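Local coordinates for protein O-succinylhomoserine sulfhydrylase (PDB 3NDN) that probably catalyses the pyridoxal-phosphate-dependent formation of L-homocysteine from O-succinyl-L-homoserine and hydrogen sulfide, a step of methionine biosynthesis, at residues 59-64 with 70-75; 84-89 with 237-242; 161-166 with 193-198; 373-378 with 386-391. One frame throughout, in Å; residues are numbered along the deposited sequence.

Contact 1 (59-64 with 70-75)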
loop_
_atom_site.group_PDB
_atom_site.type_symbol
_atom_site.label_atom_id
_atom_site.label_comp_id
_atom_site.label_asym_id
_atom_site.label_seq_id
_atom_site.Cartn_x
_atom_site.Cartn_y
_atom_site.Cartn_z
ATOM N N ALA A 59 -25.767 -1.997 21.849
ATOM C CA ALA A 59 -26.645 -2.864 21.054
ATOM C C ALA A 59 -27.755 -2.077 20.326
ATOM O O ALA A 59 -28.098 -2.417 19.195
ATOM C CB ALA A 59 -27.232 -3.963 21.920
ATOM N N ALA A 60 -28.297 -1.037 20.977
ATOM C CA ALA A 60 -29.297 -0.150 20.358
ATOM C C ALA A 60 -28.767 0.558 19.098
ATOM O O ALA A 60 -29.495 0.669 18.109
ATOM C CB ALA A 60 -29.822 0.866 21.355
ATOM N N VAL A 61 -27.517 1.041 19.142
ATOM C CA VAL A 61 -26.872 1.641 17.962
ATOM C C VAL A 61 -26.682 0.636 16.818
ATOM O O VAL A 61 -26.850 0.989 15.648
ATOM C CB VAL A 61 -25.519 2.345 18.312
ATOM C CG1 VAL A 61 -24.783 2.791 17.031
ATOM C CG2 VAL A 61 -25.767 3.543 19.239
ATOM N N ALA A 62 -26.316 -0.602 17.148
ATOM C CA ALA A 62 -26.160 -1.650 16.137
ATOM C C ALA A 62 -27.497 -1.927 15.430
ATOM O O ALA A 62 -27.534 -2.076 14.208
ATOM C CB ALA A 62 -25.607 -2.934 16.768
ATOM N N GLU A 63 -28.581 -1.987 16.202
ATOM C CA GLU A 63 -29.928 -2.197 15.650
ATOM C C GLU A 63 -30.346 -1.048 14.720
ATOM O O GLU A 63 -30.807 -1.289 13.601
ATOM C CB GLU A 63 -30.957 -2.402 16.776
ATOM C CG GLU A 63 -32.414 -2.554 16.285
ATOM C CD GLU A 63 -33.453 -2.714 17.414
ATOM O OE1 GLU A 63 -33.199 -2.304 18.568
ATOM O OE2 GLU A 63 -34.555 -3.238 17.133
ATOM N N LYS A 64 -30.168 0.196 15.169
ATOM C CA LYS A 64 -30.529 1.357 14.351
ATOM C C LYS A 64 -29.709 1.438 13.057
ATOM O O LYS A 64 -30.224 1.840 12.007
ATOM C CB LYS A 64 -30.363 2.659 15.142
ATOM C CG LYS A 64 -31.338 2.862 16.294
ATOM C CD LYS A 64 -31.239 4.301 16.821
ATOM C CE LYS A 64 -31.788 4.422 18.241
ATOM N NZ LYS A 64 -33.276 4.303 18.241
ATOM N N LEU A 70 -29.596 5.279 11.140
ATOM C CA LEU A 70 -28.385 6.085 11.305
ATOM C C LEU A 70 -27.483 5.882 10.079
ATOM O O LEU A 70 -27.529 4.821 9.452
ATOM C CB LEU A 70 -27.638 5.663 12.572
ATOM C CG LEU A 70 -28.287 5.923 13.934
ATOM C CD1 LEU A 70 -27.507 5.202 15.024
ATOM C CD2 LEU A 70 -28.386 7.422 14.244
ATOM N N ASP A 71 -26.663 6.875 9.739
ATOM C CA ASP A 71 -25.746 6.717 8.601
ATOM C C ASP A 71 -24.350 6.118 8.947
ATOM O O ASP A 71 -23.429 6.133 8.122
ATOM C CB ASP A 71 -25.650 8.005 7.763
ATOM C CG ASP A 71 -24.807 9.089 8.419
ATOM O OD1 ASP A 71 -24.499 8.988 9.626
ATOM O OD2 ASP A 71 -24.452 10.061 7.717
ATOM N N HIS A 72 -24.226 5.587 10.162
ATOM C CA HIS A 72 -23.068 4.791 10.620
ATOM C C HIS A 72 -22.697 3.730 9.570
ATOM O O HIS A 72 -23.582 3.104 8.971
ATOM C CB HIS A 72 -23.466 4.102 11.940
ATOM C CG HIS A 72 -22.317 3.622 12.780
ATOM N ND1 HIS A 72 -21.429 2.656 12.355
ATOM C CD2 HIS A 72 -21.965 3.917 14.059
ATOM C CE1 HIS A 72 -20.552 2.411 13.316
ATOM N NE2 HIS A 72 -20.858 3.162 14.362
ATOM N N TYR A 73 -21.402 3.523 9.334
ATOM C CA TYR A 73 -20.973 2.503 8.366
ATOM C C TYR A 73 -21.239 1.089 8.898
ATOM O O TYR A 73 -21.274 0.889 10.121
ATOM C CB TYR A 73 -19.498 2.693 7.980
ATOM C CG TYR A 73 -19.278 3.833 7.001
ATOM C CD1 TYR A 73 -19.419 3.627 5.621
ATOM C CD2 TYR A 73 -18.930 5.127 7.456
ATOM C CE1 TYR A 73 -19.228 4.668 4.713
ATOM C CE2 TYR A 73 -18.735 6.185 6.546
ATOM C CZ TYR A 73 -18.876 5.947 5.182
ATOM O OH TYR A 73 -18.695 6.956 4.259
ATOM N N VAL A 74 -21.425 0.115 7.998
ATOM C CA VAL A 74 -21.813 -1.262 8.413
ATOM C C VAL A 74 -20.891 -2.363 7.871
ATOM O O VAL A 74 -20.470 -3.244 8.622
ATOM C CB VAL A 74 -23.309 -1.585 8.035
ATOM C CG1 VAL A 74 -23.655 -3.051 8.290
ATOM C CG2 VAL A 74 -24.260 -0.681 8.801
ATOM N N TYR A 75 -20.579 -2.327 6.576
ATOM C CA TYR A 75 -19.725 -3.346 5.970
ATOM C C TYR A 75 -19.186 -2.821 4.644
ATOM O O TYR A 75 -19.940 -2.259 3.842
ATOM C CB TYR A 75 -20.511 -4.652 5.739
ATOM C CG TYR A 75 -19.649 -5.874 5.449
ATOM C CD1 TYR A 75 -19.648 -6.468 4.181
ATOM C CD2 TYR A 75 -18.846 -6.444 6.446
ATOM C CE1 TYR A 75 -18.860 -7.608 3.902
ATOM C CE2 TYR A 75 -18.053 -7.585 6.185
ATOM C CZ TYR A 75 -18.061 -8.155 4.913
ATOM O OH TYR A 75 -17.288 -9.269 4.652
#
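With chi1 at 172°, Val61 carries CG1 beside its own carbonyl carbon, where the methyl meets Leu70 and His72 together; Leu70, its CG turned beside the backbone N (chi1 -67°), sends CD1 back onto the helix. The two side chains cross at about a right angle, and Val61 CG1 lies 4.2 Å from Leu70 CD1. That same leucine methyl rests more closely on Lys64, 3.8 Å from its CB, so it covers one turn of the helix between positions 61 and 64. Only the root of the lysine takes part, because the rest of its chain leads away. Val61 CG1 also approaches His72 CD2 at 4.2 Å, oblique to the imidazole.

Two polar bonds fix the rotation of that ring. His72 ND1 donates to Tyr73 O at 2.9 Å, with an N-H...O angle of 161°; the acceptor lies close to the ring plane and the donor meets a carbonyl lone pair. NE2, on the other side of the ring, bonds to Glu42 of a third subunit. The ring is thereby tied both to its own loop and to the tetramer. A few residues on, the Tyr75 hydroxyl bonds to the pyridoxal-phosphate lysine of the second subunit. The arrangement is a helix folded against its following loop, in the N-terminal arm that trans-sulfuration enzymes extend to a neighbouring active site.

Contact 2 (84-89 with 237-242)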
loop_
_atom_site.group_PDB
_atom_site.type_symbol
_atom_site.label_atom_id
_atom_site.label_comp_id
_atom_site.label_asym_id
_atom_site.label_seq_id
_atom_site.Cartn_x
_atom_site.Cartn_y
_atom_site.Cartn_z
ATOM N N SER A 84 -16.096 6.369 -0.207
ATOM C CA SER A 84 -17.024 7.515 -0.297
ATOM C C SER A 84 -16.372 8.813 -0.815
ATOM O O SER A 84 -17.029 9.598 -1.511
ATOM C CB SER A 84 -17.693 7.795 1.071
ATOM O OG SER A 84 -18.588 6.753 1.418
ATOM N N VAL A 85 -15.099 9.047 -0.461
ATOM C CA VAL A 85 -14.375 10.234 -0.917
ATOM C C VAL A 85 -14.140 10.152 -2.445
ATOM O O VAL A 85 -14.351 11.145 -3.145
ATOM C CB VAL A 85 -13.013 10.433 -0.154
ATOM C CG1 VAL A 85 -12.211 11.609 -0.725
ATOM C CG2 VAL A 85 -13.246 10.628 1.371
ATOM N N PHE A 86 -13.772 8.967 -2.958
ATOM C CA PHE A 86 -13.605 8.778 -4.428
ATOM C C PHE A 86 -14.944 9.030 -5.174
ATOM O O PHE A 86 -14.963 9.740 -6.198
ATOM C CB PHE A 86 -13.080 7.356 -4.787
ATOM C CG PHE A 86 -13.233 7.006 -6.247
ATOM C CD1 PHE A 86 -12.435 7.616 -7.208
ATOM C CD2 PHE A 86 -14.210 6.079 -6.666
ATOM C CE1 PHE A 86 -12.590 7.316 -8.561
ATOM C CE2 PHE A 86 -14.375 5.778 -8.009
ATOM C CZ PHE A 86 -13.574 6.397 -8.966
ATOM N N GLU A 87 -16.019 8.422 -4.669
ATOM C CA GLU A 87 -17.382 8.528 -5.255
ATOM C C GLU A 87 -17.831 9.997 -5.319
ATOM O O GLU A 87 -18.339 10.458 -6.353
ATOM C CB GLU A 87 -18.409 7.721 -4.453
ATOM C CG GLU A 87 -18.357 6.187 -4.629
ATOM C CD GLU A 87 -19.192 5.408 -3.598
ATOM O OE1 GLU A 87 -19.550 5.990 -2.538
ATOM O OE2 GLU A 87 -19.489 4.192 -3.835
ATOM N N GLU A 88 -17.641 10.728 -4.224
ATOM C CA GLU A 88 -18.112 12.121 -4.171
ATOM C C GLU A 88 -17.274 13.088 -4.998
ATOM O O GLU A 88 -17.815 14.011 -5.632
ATOM C CB GLU A 88 -18.265 12.591 -2.720
ATOM C CG GLU A 88 -18.738 14.045 -2.565
ATOM C CD GLU A 88 -20.239 14.239 -2.760
ATOM O OE1 GLU A 88 -20.960 13.251 -3.089
ATOM O OE2 GLU A 88 -20.698 15.401 -2.568
ATOM N N ARG A 89 -15.952 12.895 -5.007
ATOM C CA ARG A 89 -15.072 13.706 -5.854
ATOM C C ARG A 89 -15.416 13.559 -7.349
ATOM O O ARG A 89 -15.527 14.563 -8.066
ATOM C CB ARG A 89 -13.575 13.395 -5.568
ATOM C CG ARG A 89 -12.564 14.297 -6.312
ATOM C CD ARG A 89 -11.133 14.159 -5.713
ATOM N NE ARG A 89 -11.072 14.697 -4.348
ATOM C CZ ARG A 89 -9.975 14.743 -3.582
ATOM N NH1 ARG A 89 -10.051 15.267 -2.357
ATOM N NH2 ARG A 89 -8.812 14.254 -4.019
ATOM N N GLY A 237 -10.558 -0.065 -11.576
ATOM C CA GLY A 237 -11.735 0.414 -10.865
ATOM C C GLY A 237 -12.748 0.953 -11.860
ATOM O O GLY A 237 -12.459 1.059 -13.063
ATOM N N GLY A 238 -13.925 1.301 -11.369
ATOM C CA GLY A 238 -14.949 1.957 -12.217
ATOM C C GLY A 238 -16.002 2.668 -11.400
ATOM O O GLY A 238 -15.915 2.702 -10.168
ATOM N N ALA A 239 -17.011 3.228 -12.075
ATOM C CA ALA A 239 -18.097 3.896 -11.373
ATOM C C ALA A 239 -19.368 3.994 -12.209
ATOM O O ALA A 239 -19.308 4.061 -13.444
ATOM C CB ALA A 239 -17.669 5.311 -10.921
ATOM N N ILE A 240 -20.501 4.041 -11.509
ATOM C CA ILE A 240 -21.821 4.296 -12.126
ATOM C C ILE A 240 -22.401 5.616 -11.589
ATOM O O ILE A 240 -22.561 5.777 -10.375
ATOM C CB ILE A 240 -22.811 3.151 -11.829
ATOM C CG1 ILE A 240 -22.209 1.786 -12.215
ATOM C CG2 ILE A 240 -24.164 3.389 -12.555
ATOM C CD1 ILE A 240 -22.858 0.580 -11.513
ATOM N N LEU A 241 -22.749 6.542 -12.488
ATOM C CA LEU A 241 -23.401 7.806 -12.075
ATOM C C LEU A 241 -24.824 7.974 -12.675
ATOM O O LEU A 241 -25.026 7.703 -13.863
ATOM C CB LEU A 241 -22.515 9.020 -12.395
ATOM C CG LEU A 241 -21.074 9.032 -11.827
ATOM C CD1 LEU A 241 -20.083 8.486 -12.861
ATOM C CD2 LEU A 241 -20.667 10.442 -11.411
ATOM N N GLY A 242 -25.783 8.407 -11.843
ATOM C CA GLY A 242 -27.209 8.582 -12.248
ATOM C C GLY A 242 -28.118 9.177 -11.156
ATOM O O GLY A 242 -27.628 9.786 -10.199
#
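Helix-on-sheet packing in the large cofactor-binding domain brings Phe86, on helix 81-94, against strand 238-242 of the seven-stranded mixed sheet. Its CG stands anti to the backbone N (chi1 165°), which carries the ring out from the helix to the strand. The leading atom is CE2. It comes 4.1 Å from Gly238 O, and this carbonyl oxygen lies at the ring edge, near its plane, so a C-H border rather than the pi face is turned to the oxygen. The same CE2 lies 4.4 Å from Ala239 CB, a looser apolar touch in which the methyl stands oblique to the ring.

Ala239 points its methyl toward the helix and also meets Leu90 one turn further along, while Ile240, next in the strand, packs on helix 105-114. The strand is thus covered by two different helices. Its backbone bonds to Thr102 and Phe100 in one neighbouring strand and to Tyr223 and Val221 in the other. Around the ring, Met262 and Ala101 add further packing, and the contact is wholly buried. Phe86 and Leu90 both pack helix 81-94 on this strand, an arrangement of the alpha/beta/alpha sandwich of fold-type I pyridoxal-phosphate enzymes.

Contact 3 (161-166 with 193-198)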
loop_
_atom_site.group_PDB
_atom_site.type_symbol
_atom_site.label_atom_id
_atom_site.label_comp_id
_atom_site.label_asym_id
_atom_site.label_seq_id
_atom_site.Cartn_x
_atom_site.Cartn_y
_atom_site.Cartn_z
ATOM N N ARG A 161 -36.165 3.566 -36.161
ATOM C CA ARG A 161 -36.879 2.293 -36.383
ATOM C C ARG A 161 -36.827 1.334 -35.187
ATOM O O ARG A 161 -37.839 0.736 -34.830
ATOM C CB ARG A 161 -36.409 1.600 -37.672
ATOM C CG ARG A 161 -36.797 2.368 -38.948
ATOM C CD ARG A 161 -36.578 1.552 -40.229
ATOM N NE ARG A 161 -35.159 1.287 -40.516
ATOM C CZ ARG A 161 -34.348 2.104 -41.192
ATOM N NH1 ARG A 161 -34.786 3.267 -41.660
ATOM N NH2 ARG A 161 -33.084 1.759 -41.396
ATOM N N ALA A 162 -35.654 1.189 -34.571
ATOM C CA ALA A 162 -35.506 0.325 -33.389
ATOM C C ALA A 162 -36.262 0.846 -32.172
ATOM O O ALA A 162 -36.719 0.054 -31.345
ATOM C CB ALA A 162 -34.031 0.123 -33.046
ATOM N N LEU A 163 -36.390 2.170 -32.064
ATOM C CA LEU A 163 -37.064 2.805 -30.923
ATOM C C LEU A 163 -38.541 3.196 -31.192
ATOM O O LEU A 163 -39.070 4.132 -30.582
ATOM C CB LEU A 163 -36.251 4.020 -30.418
ATOM C CG LEU A 163 -34.879 3.755 -29.752
ATOM C CD1 LEU A 163 -34.089 5.054 -29.564
ATOM C CD2 LEU A 163 -34.997 2.994 -28.418
ATOM N N SER A 164 -39.206 2.472 -32.087
ATOM C CA SER A 164 -40.611 2.763 -32.389
ATOM C C SER A 164 -41.585 1.917 -31.544
ATOM O O SER A 164 -42.803 2.007 -31.712
ATOM C CB SER A 164 -40.890 2.614 -33.883
ATOM O OG SER A 164 -40.757 1.263 -34.274
ATOM N N VAL A 165 -41.039 1.102 -30.644
ATOM C CA VAL A 165 -41.829 0.352 -29.649
ATOM C C VAL A 165 -41.232 0.578 -28.246
ATOM O O VAL A 165 -40.061 0.944 -28.150
ATOM C CB VAL A 165 -41.895 -1.177 -29.971
ATOM C CG1 VAL A 165 -42.605 -1.440 -31.309
ATOM C CG2 VAL A 165 -40.505 -1.819 -29.945
ATOM N N PRO A 166 -42.027 0.376 -27.162
ATOM C CA PRO A 166 -41.504 0.569 -25.791
ATOM C C PRO A 166 -40.199 -0.179 -25.519
ATOM O O PRO A 166 -40.064 -1.353 -25.886
ATOM C CB PRO A 166 -42.627 0.038 -24.894
ATOM C CG PRO A 166 -43.888 0.268 -25.718
ATOM C CD PRO A 166 -43.475 0.069 -27.160
ATOM N N HIS A 193 -36.141 8.746 -25.074
ATOM C CA HIS A 193 -37.122 9.192 -24.069
ATOM C C HIS A 193 -38.587 9.049 -24.546
ATOM O O HIS A 193 -39.481 8.782 -23.737
ATOM C CB HIS A 193 -36.808 10.605 -23.567
ATOM C CG HIS A 193 -35.600 10.668 -22.670
ATOM N ND1 HIS A 193 -35.036 11.858 -22.256
ATOM C CD2 HIS A 193 -34.840 9.683 -22.129
ATOM C CE1 HIS A 193 -33.987 11.603 -21.488
ATOM N NE2 HIS A 193 -33.846 10.291 -21.396
ATOM N N ALA A 194 -38.811 9.190 -25.850
ATOM C CA ALA A 194 -40.143 8.961 -26.436
ATOM C C ALA A 194 -40.553 7.481 -26.367
ATOM O O ALA A 194 -41.744 7.165 -26.310
ATOM C CB ALA A 194 -40.190 9.472 -27.881
ATOM N N ALA A 195 -39.562 6.585 -26.351
ATOM C CA ALA A 195 -39.792 5.142 -26.170
ATOM C C ALA A 195 -39.828 4.673 -24.701
ATOM O O ALA A 195 -39.989 3.473 -24.438
ATOM C CB ALA A 195 -38.760 4.337 -26.953
ATOM N N GLY A 196 -39.688 5.601 -23.754
ATOM C CA GLY A 196 -39.681 5.246 -22.319
ATOM C C GLY A 196 -38.362 4.695 -21.766
ATOM O O GLY A 196 -38.313 4.224 -20.621
ATOM N N ALA A 197 -37.295 4.759 -22.565
ATOM C CA ALA A 197 -35.995 4.140 -22.206
ATOM C C ALA A 197 -35.042 5.087 -21.459
ATOM O O ALA A 197 -35.137 6.311 -21.602
ATOM C CB ALA A 197 -35.309 3.587 -23.462
ATOM N N LYS A 198 -34.139 4.503 -20.660
ATOM C CA LYS A 198 -33.060 5.251 -19.985
ATOM C C LYS A 198 -31.761 5.124 -20.787
ATOM O O LYS A 198 -31.377 4.020 -21.173
ATOM C CB LYS A 198 -32.830 4.728 -18.555
ATOM C CG LYS A 198 -34.047 4.812 -17.618
ATOM C CD LYS A 198 -34.426 6.264 -17.286
ATOM C CE LYS A 198 -35.763 6.334 -16.554
ATOM N NZ LYS A 198 -36.017 7.681 -15.952
#
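Leu163 and Ala195 make the apolar packing between two helix ends of the alpha/beta domain, where helices 156-162 and 185-194 each run out into a loop that leads to a strand of the central sheet. The methyl of Ala195 is the centre of the contact. Leu163 CD2 approaches Ala195 CB at 4.3 Å, and the leucine itself is buried against Val124 of strand 122-126.

Contacts of carbon with carbonyl oxygen form a second group. Ala195 CB sits 3.6 Å from Leu163 O and 3.8 Å from Val165 O, so one methyl is held against two backbone carbonyls of the same loop. Val165 O has a polar partner as well, the hydroxyl of Thr167.

Conventional hydrogen bonds secure each helix end separately. Ser164 OG donates to Arg161 O at 3.0 Å, tilted 28° from the carbonyl plane, and so ties the loop back to the last turn of its helix. On the other segment a Schellman motif ends the helix, with Gly196 at positive phi. Backbone pairing of Ala195 with Thr167 then joins the two loops just beyond Pro166. Beside that pairing lies a CA-H...O contact, Pro166 CA to Ala195 O, at 3.5 Å with an angle of 147° at the hydrogen.

Contact 4 (373-378 with 386-391)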
loop_
_atom_site.group_PDB
_atom_site.type_symbol
_atom_site.label_atom_id
_atom_site.label_comp_id
_atom_site.label_asym_id
_atom_site.label_seq_id
_atom_site.Cartn_x
_atom_site.Cartn_y
_atom_site.Cartn_z
ATOM N N THR A 373 -5.156 -7.788 -32.491
ATOM C CA THR A 373 -5.311 -7.636 -31.031
ATOM C C THR A 373 -6.699 -7.083 -30.635
ATOM O O THR A 373 -7.629 -7.854 -30.410
ATOM C CB THR A 373 -4.221 -6.719 -30.423
ATOM O OG1 THR A 373 -4.288 -5.425 -31.037
ATOM C CG2 THR A 373 -2.825 -7.299 -30.606
ATOM N N THR A 374 -6.823 -5.751 -30.547
ATOM C CA THR A 374 -8.094 -5.054 -30.226
ATOM C C THR A 374 -9.332 -5.774 -30.790
ATOM O O THR A 374 -10.270 -6.076 -30.047
ATOM C CB THR A 374 -8.084 -3.570 -30.734
ATOM O OG1 THR A 374 -6.828 -2.951 -30.428
ATOM C CG2 THR A 374 -9.208 -2.740 -30.101
ATOM N N HIS A 375 -9.310 -6.070 -32.092
ATOM C CA HIS A 375 -10.463 -6.640 -32.798
ATOM C C HIS A 375 -10.181 -8.003 -33.434
ATOM O O HIS A 375 -10.560 -8.256 -34.581
ATOM C CB HIS A 375 -10.969 -5.648 -33.860
ATOM C CG HIS A 375 -11.817 -4.550 -33.301
ATOM N ND1 HIS A 375 -11.422 -3.773 -32.235
ATOM C CD2 HIS A 375 -13.040 -4.095 -33.662
ATOM C CE1 HIS A 375 -12.368 -2.896 -31.954
ATOM N NE2 HIS A 375 -13.358 -3.065 -32.810
ATOM N N ARG A 376 -9.530 -8.883 -32.678
ATOM C CA ARG A 376 -9.164 -10.214 -33.169
ATOM C C ARG A 376 -10.367 -11.153 -33.344
ATOM O O ARG A 376 -10.466 -11.869 -34.350
ATOM C CB ARG A 376 -8.139 -10.863 -32.228
ATOM C CG ARG A 376 -7.780 -12.286 -32.625
ATOM C CD ARG A 376 -7.111 -13.076 -31.504
ATOM N NE ARG A 376 -7.159 -14.511 -31.781
ATOM C CZ ARG A 376 -6.480 -15.125 -32.753
ATOM N NH1 ARG A 376 -5.673 -14.437 -33.560
ATOM N NH2 ARG A 376 -6.605 -16.436 -32.919
ATOM N N ALA A 377 -11.265 -11.143 -32.356
ATOM C CA ALA A 377 -12.391 -12.085 -32.278
ATOM C C ALA A 377 -13.328 -12.053 -33.494
ATOM O O ALA A 377 -13.673 -13.107 -34.044
ATOM C CB ALA A 377 -13.181 -11.872 -30.968
ATOM N N MET A 378 -13.707 -10.848 -33.920
ATOM C CA MET A 378 -14.726 -10.657 -34.969
ATOM C C MET A 378 -14.395 -11.193 -36.377
ATOM O O MET A 378 -15.237 -11.110 -37.281
ATOM C CB MET A 378 -15.156 -9.182 -35.050
ATOM C CG MET A 378 -14.101 -8.226 -35.587
ATOM S SD MET A 378 -14.810 -6.732 -36.315
ATOM C CE MET A 378 -15.585 -5.941 -34.899
ATOM N N ILE A 386 -16.330 -2.545 -41.322
ATOM C CA ILE A 386 -16.090 -1.224 -40.706
ATOM C C ILE A 386 -14.843 -0.480 -41.207
ATOM O O ILE A 386 -14.516 0.604 -40.706
ATOM C CB ILE A 386 -16.045 -1.299 -39.145
ATOM C CG1 ILE A 386 -15.081 -2.396 -38.669
ATOM C CG2 ILE A 386 -17.448 -1.483 -38.577
ATOM C CD1 ILE A 386 -14.673 -2.285 -37.217
ATOM N N GLY A 387 -14.153 -1.058 -42.188
ATOM C CA GLY A 387 -12.986 -0.415 -42.807
ATOM C C GLY A 387 -11.665 -0.619 -42.073
ATOM O O GLY A 387 -10.703 0.114 -42.310
ATOM N N LEU A 388 -11.615 -1.622 -41.195
ATOM C CA LEU A 388 -10.416 -1.916 -40.409
ATOM C C LEU A 388 -9.458 -2.912 -41.092
ATOM O O LEU A 388 -9.439 -4.109 -40.760
ATOM C CB LEU A 388 -10.813 -2.388 -38.995
ATOM C CG LEU A 388 -9.727 -2.807 -38.002
ATOM C CD1 LEU A 388 -8.823 -1.640 -37.656
ATOM C CD2 LEU A 388 -10.349 -3.408 -36.737
ATOM N N GLY A 389 -8.657 -2.413 -42.035
ATOM C CA GLY A 389 -7.691 -3.255 -42.761
ATOM C C GLY A 389 -6.451 -3.639 -41.960
ATOM O O GLY A 389 -6.235 -3.137 -40.849
ATOM N N ASP A 390 -5.631 -4.525 -42.534
ATOM C CA ASP A 390 -4.381 -4.978 -41.914
ATOM C C ASP A 390 -3.301 -3.883 -41.862
ATOM O O ASP A 390 -2.260 -4.071 -41.233
ATOM C CB ASP A 390 -3.828 -6.223 -42.632
ATOM C CG ASP A 390 -4.493 -7.537 -42.178
ATOM O OD1 ASP A 390 -4.888 -7.681 -40.990
ATOM O OD2 ASP A 390 -4.578 -8.459 -43.015
ATOM N N GLY A 391 -3.559 -2.749 -42.511
ATOM C CA GLY A 391 -2.640 -1.594 -42.497
ATOM C C GLY A 391 -2.922 -0.530 -41.440
ATOM O O GLY A 391 -2.267 0.517 -41.404
#
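Thr373 OG1 is gripped by two groups, His369 O and the Thr368 hydroxyl, and so fixes the start of the turn that delivers His375 to Leu388. That turn is a type I beta turn, closed by Arg376 N bonding to Thr373 O at 3.1 Å. Thr374 OG1 adds a further tie, to Asn358.

Across the contact the interactions are apolar. Leu388 holds its CG anti to the backbone N (chi1 178°), an extended start that carries CD2 over to the histidine. This methyl touches His375 CB at 3.7 Å and His375 CG at 3.9 Å, so it presses on the root of the imidazole, and the two side chains cross at about a right angle. The methyl is oblique to the ring. Ile386 CD1 reaches the same imidazole further out, 4.3 Å from His375 CD2, and is also 4.4 Å from Met378 CE. The isoleucine methyl thus bridges histidine and methionine, while the leucine lies deeper and is buried.

Both segments flank helix 379-385. Arg383 from this helix bonds to His375 O and packs on Met378 and Leu388, and Gly387 ends the helix in a Schellman motif. Pro178 adds another contact to His375, while Thr373 and Arg376 pack on Phe66 and Ala67 of the second subunit. The chemistry is therefore divided: hydrogen bonds shape each loop and tie it to its surroundings, whereas the grip between the loops is made by hydrocarbon. His375 takes part through carbon alone, its CB and the ring atoms CG and CD2 meeting the methyls.

How the contacts relate
From the N terminus, contact 1 closes the short connection at the end of helix 59-66, in the arm that meets other subunits. The chain then enters helix 81-94, where contact 2 opens; Tyr73 OH and Ser84 OG, 2.8 Å apart, probably hydrogen-bond and join the two. Contact 2 closes only at strand 238-242, spanning most of the large domain. Contact 3 falls within that long loop and ties the ends of two helices that lead into the neighbouring strands 169-173 and 198-202, its centre about 29 Å from that of contact 2. Contact 4 follows in series, bracketing helix 379-385 in the C-terminal part. No contacts cross. Contacts 1 and 4, on opposite sides of the chain's centre, both touch the second subunit.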